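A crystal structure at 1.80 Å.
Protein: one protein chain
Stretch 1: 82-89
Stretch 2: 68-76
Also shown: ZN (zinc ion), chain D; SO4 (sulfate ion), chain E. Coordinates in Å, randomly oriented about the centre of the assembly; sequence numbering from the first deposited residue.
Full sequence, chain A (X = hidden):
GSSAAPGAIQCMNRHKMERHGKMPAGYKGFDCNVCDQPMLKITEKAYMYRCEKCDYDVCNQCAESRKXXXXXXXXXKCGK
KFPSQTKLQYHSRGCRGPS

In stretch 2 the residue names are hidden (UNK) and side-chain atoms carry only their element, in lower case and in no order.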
# COMPACT_ATOMS: atom_id res chain seq x y z
N PHE A 82 8.47 -3.00 0.16
CA PHE A 82 7.80 -2.06 1.07
C PHE A 82 8.15 -0.61 0.69
O PHE A 82 9.22 -0.33 0.16
CB PHE A 82 8.22 -2.34 2.52
CG PHE A 82 7.85 -3.74 2.95
CD1 PHE A 82 6.56 -4.03 3.37
CD2 PHE A 82 8.77 -4.77 2.90
CE1 PHE A 82 6.20 -5.33 3.70
CE2 PHE A 82 8.41 -6.06 3.25
CZ PHE A 82 7.13 -6.34 3.65
N PRO A 83 7.23 0.34 0.95
CA PRO A 83 7.52 1.74 0.59
C PRO A 83 8.42 2.49 1.57
O PRO A 83 8.80 3.62 1.27
CB PRO A 83 6.12 2.36 0.53
CG PRO A 83 5.36 1.62 1.61
CD PRO A 83 5.89 0.19 1.53
N SER A 84 8.69 1.91 2.76
CA SER A 84 9.50 2.57 3.79
C SER A 84 10.35 1.57 4.58
O SER A 84 10.01 0.39 4.65
CB SER A 84 8.62 3.34 4.77
OG SER A 84 7.83 2.45 5.55
N GLN A 85 11.40 2.07 5.22
CA GLN A 85 12.24 1.25 6.08
C GLN A 85 11.42 0.83 7.30
O GLN A 85 11.53 -0.30 7.74
CB GLN A 85 13.49 2.02 6.51
CG GLN A 85 14.25 1.32 7.62
CD GLN A 85 15.62 1.87 7.78
OE1 GLN A 85 16.57 1.34 7.24
NE2 GLN A 85 15.73 2.96 8.52
N THR A 86 10.57 1.73 7.83
CA THR A 86 9.75 1.41 9.00
C THR A 86 8.82 0.21 8.72
O THR A 86 8.73 -0.68 9.56
CB THR A 86 9.00 2.65 9.50
OG1 THR A 86 9.96 3.67 9.81
CG2 THR A 86 8.21 2.37 10.76
N LYS A 87 8.16 0.17 7.54
CA LYS A 87 7.27 -0.95 7.22
C LYS A 87 8.03 -2.22 6.99
O LYS A 87 7.59 -3.28 7.45
CB LYS A 87 6.35 -0.64 6.04
CG LYS A 87 5.26 0.33 6.48
CD LYS A 87 4.26 0.60 5.40
CE LYS A 87 3.07 1.32 5.98
NZ LYS A 87 1.95 1.33 5.04
N LEU A 88 9.21 -2.14 6.36
CA LEU A 88 10.07 -3.31 6.21
C LEU A 88 10.48 -3.84 7.59
O LEU A 88 10.44 -5.05 7.82
CB LEU A 88 11.34 -2.97 5.38
CG LEU A 88 12.45 -4.04 5.37
CD1 LEU A 88 11.96 -5.30 4.68
CD2 LEU A 88 13.70 -3.51 4.67
N GLN A 89 10.86 -2.94 8.51
CA GLN A 89 11.28 -3.35 9.86
C GLN A 89 10.16 -4.04 10.64
O GLN A 89 10.44 -5.06 11.26
CB GLN A 89 11.87 -2.17 10.62
CG GLN A 89 13.26 -1.81 10.10
CD GLN A 89 13.79 -0.52 10.67
OE1 GLN A 89 13.02 0.33 11.14
NE2 GLN A 89 15.10 -0.34 10.61
N UNK A 68 4.28 5.67 -8.51
CA UNK A 68 5.00 4.69 -7.71
C UNK A 68 6.07 5.37 -6.88
O UNK A 68 6.53 6.46 -7.22
c UNK A 68 5.63 3.58 -8.61
c UNK A 68 8.71 4.73 -10.53
c UNK A 68 7.89 4.24 -9.52
c UNK A 68 6.01 4.42 -10.97
c UNK A 68 8.18 5.03 -11.76
c UNK A 68 6.83 4.89 -11.98
c UNK A 68 6.53 4.08 -9.73
N UNK A 69 6.43 4.74 -5.76
CA UNK A 69 7.49 5.18 -4.87
C UNK A 69 8.80 5.00 -5.63
O UNK A 69 9.00 3.97 -6.29
c UNK A 69 7.50 6.02 -1.81
n UNK A 69 7.16 7.28 0.27
c UNK A 69 8.22 4.86 -2.42
c UNK A 69 8.06 6.36 -0.46
c UNK A 69 7.49 4.29 -3.61
N UNK A 70 9.69 5.99 -5.57
CA UNK A 70 10.97 5.92 -6.25
C UNK A 70 12.05 5.18 -5.42
O UNK A 70 13.15 5.02 -5.90
c UNK A 70 10.59 9.41 -7.86
o UNK A 70 9.49 9.98 -7.66
c UNK A 70 10.64 7.90 -7.82
o UNK A 70 11.65 10.04 -8.09
c UNK A 70 11.45 7.32 -6.67
N UNK A 71 11.74 4.78 -4.18
CA UNK A 71 12.63 3.98 -3.33
C UNK A 71 11.88 2.76 -2.81
O UNK A 71 10.81 2.91 -2.23
c UNK A 71 13.31 4.75 -2.17
c UNK A 71 14.03 6.00 -2.67
c UNK A 71 14.31 3.83 -1.45
N UNK A 72 12.43 1.56 -3.01
CA UNK A 72 11.80 0.32 -2.55
C UNK A 72 12.73 -0.35 -1.53
O UNK A 72 13.93 -0.42 -1.75
c UNK A 72 9.33 -0.31 -6.51
c UNK A 72 9.88 0.97 -4.83
n UNK A 72 10.21 -1.00 -5.81
c UNK A 72 10.56 -0.19 -4.74
c UNK A 72 11.57 -0.65 -3.72
n UNK A 72 9.08 0.88 -5.96
N UNK A 73 12.17 -0.85 -0.42
CA UNK A 73 12.90 -1.58 0.62
C UNK A 73 12.44 -3.04 0.55
O UNK A 73 11.25 -3.31 0.66
c UNK A 73 12.71 2.81 1.77
c UNK A 73 13.98 3.09 2.20
c UNK A 73 14.82 2.06 2.57
c UNK A 73 14.37 0.74 2.54
c UNK A 73 13.09 0.45 2.11
c UNK A 73 12.27 1.49 1.70
c UNK A 73 12.62 -0.99 2.00
N UNK A 74 13.37 -3.97 0.37
CA UNK A 74 13.03 -5.37 0.19
C UNK A 74 13.43 -6.23 1.38
O UNK A 74 14.52 -6.04 1.94
c UNK A 74 13.55 -6.49 -3.51
c UNK A 74 13.03 -5.57 -2.41
c UNK A 74 13.72 -5.90 -1.07
c UNK A 74 13.30 -4.15 -2.84
N UNK A 75 12.60 -7.22 1.69
CA UNK A 75 12.91 -8.17 2.73
C UNK A 75 13.84 -9.21 2.14
O UNK A 75 13.52 -9.83 1.12
c UNK A 75 11.64 -8.81 3.28
s UNK A 75 11.95 -10.15 4.45
N UNK A 76 15.00 -9.43 2.78
CA UNK A 76 15.95 -10.42 2.30
C UNK A 76 15.41 -11.84 2.41
O UNK A 76 15.78 -12.69 1.63
c UNK A 76 17.26 -10.31 3.08
ZN ZN D . 9.84 -11.23 4.63
S SO4 E . 11.25 5.56 6.65
O1 SO4 E . 10.85 4.51 7.56
O2 SO4 E . 11.73 4.96 5.38
O3 SO4 E . 10.13 6.45 6.33
O4 SO4 E . 12.27 6.35 7.34
O HOH W 1 6.11 5.47 2.41

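Position 68 carries one carbon followed by a ring of six carbons, out of reach of stretch 1. It is phenylalanine, Phe68, and nothing on stretch 1 selects its exposed ring.

Position 69 has four carbons in a row ending in nitrogen; its CA-to-CB bond points toward stretch 1, and a carbon of the chain comes close to Pro83 O. This is lysine, Lys69. Its CE lies 3.3 Å from Pro83 O and its CG 4.4 Å from Pro83 CB, so the aliphatic part packs on the proline while the amine continues to a water: Lys69 NZ donates to the oxygen of water 1 at 3.0 Å. A long, flexible chain with a polar tip suits both tasks.

Position 70 has three carbons, the third bearing two oxygens: glutamate, Glu70. It makes no contact with stretch 1, and its exposed carboxylate can remain solvated.

At position 71 one carbon carries two more, and the CA-to-CB bond points sideways. This is the branched pattern of valine, Val71, compatible with the extended backbone here.

Position 72 shows one carbon and a five-membered ring of three carbons and two nitrogens, which is histidine, His72. The ring turns back on its own stretch, where His72 NE2 donates a weak hydrogen bond to Lys69 O at 3.1 Å; a ring nitrogen makes this possible.

Position 73 again has one carbon and a six-carbon ring, here covered extensively by stretch 1. It is phenylalanine, Phe73. One ring face receives Gln85 N, the edge meets Pro83 C, and Phe73 CD1 comes within 3.5 Å of Ser84 C. A flat, apolar ring fits against this turn into the helix, with Leu88 CD2 3.8 Å from Phe73 CB.

Position 74 has four carbons forked at the second, and its CA-to-CB bond points away: leucine, Leu74. It meets Leu88 through its backbone, Leu88 CD1 lying 3.7 Å from Leu74 C, so the contact makes little demand on its side chain.

Position 75 has one carbon and one sulfur; CB packs 3.8 Å from Leu88 CD1 and 4.2 Å from Phe82 CE2, and the sulfur lies beside the zinc ion. This is cysteine, Cys75, whose SG binds ZN at 2.4 Å.

Position 76 has a single side-chain carbon, so it is alanine, Ala76, exposed and without contact to stretch 1, which sets no requirement here.

The contact rests on an antiparallel bridge: Phe73 N donates to Phe82 O at 3.1 Å, nearly straight, and Phe82 N to Phe73 O at 2.8 Å. Beyond it, Ser84 OG caps the helix by accepting from Lys87 N at 3.0 Å, and Leu88 reaches back from that helix to Phe73 and Cys75, joining bridge, helix and metal site.

Stretch 2 68-76: FKEVHFLCA
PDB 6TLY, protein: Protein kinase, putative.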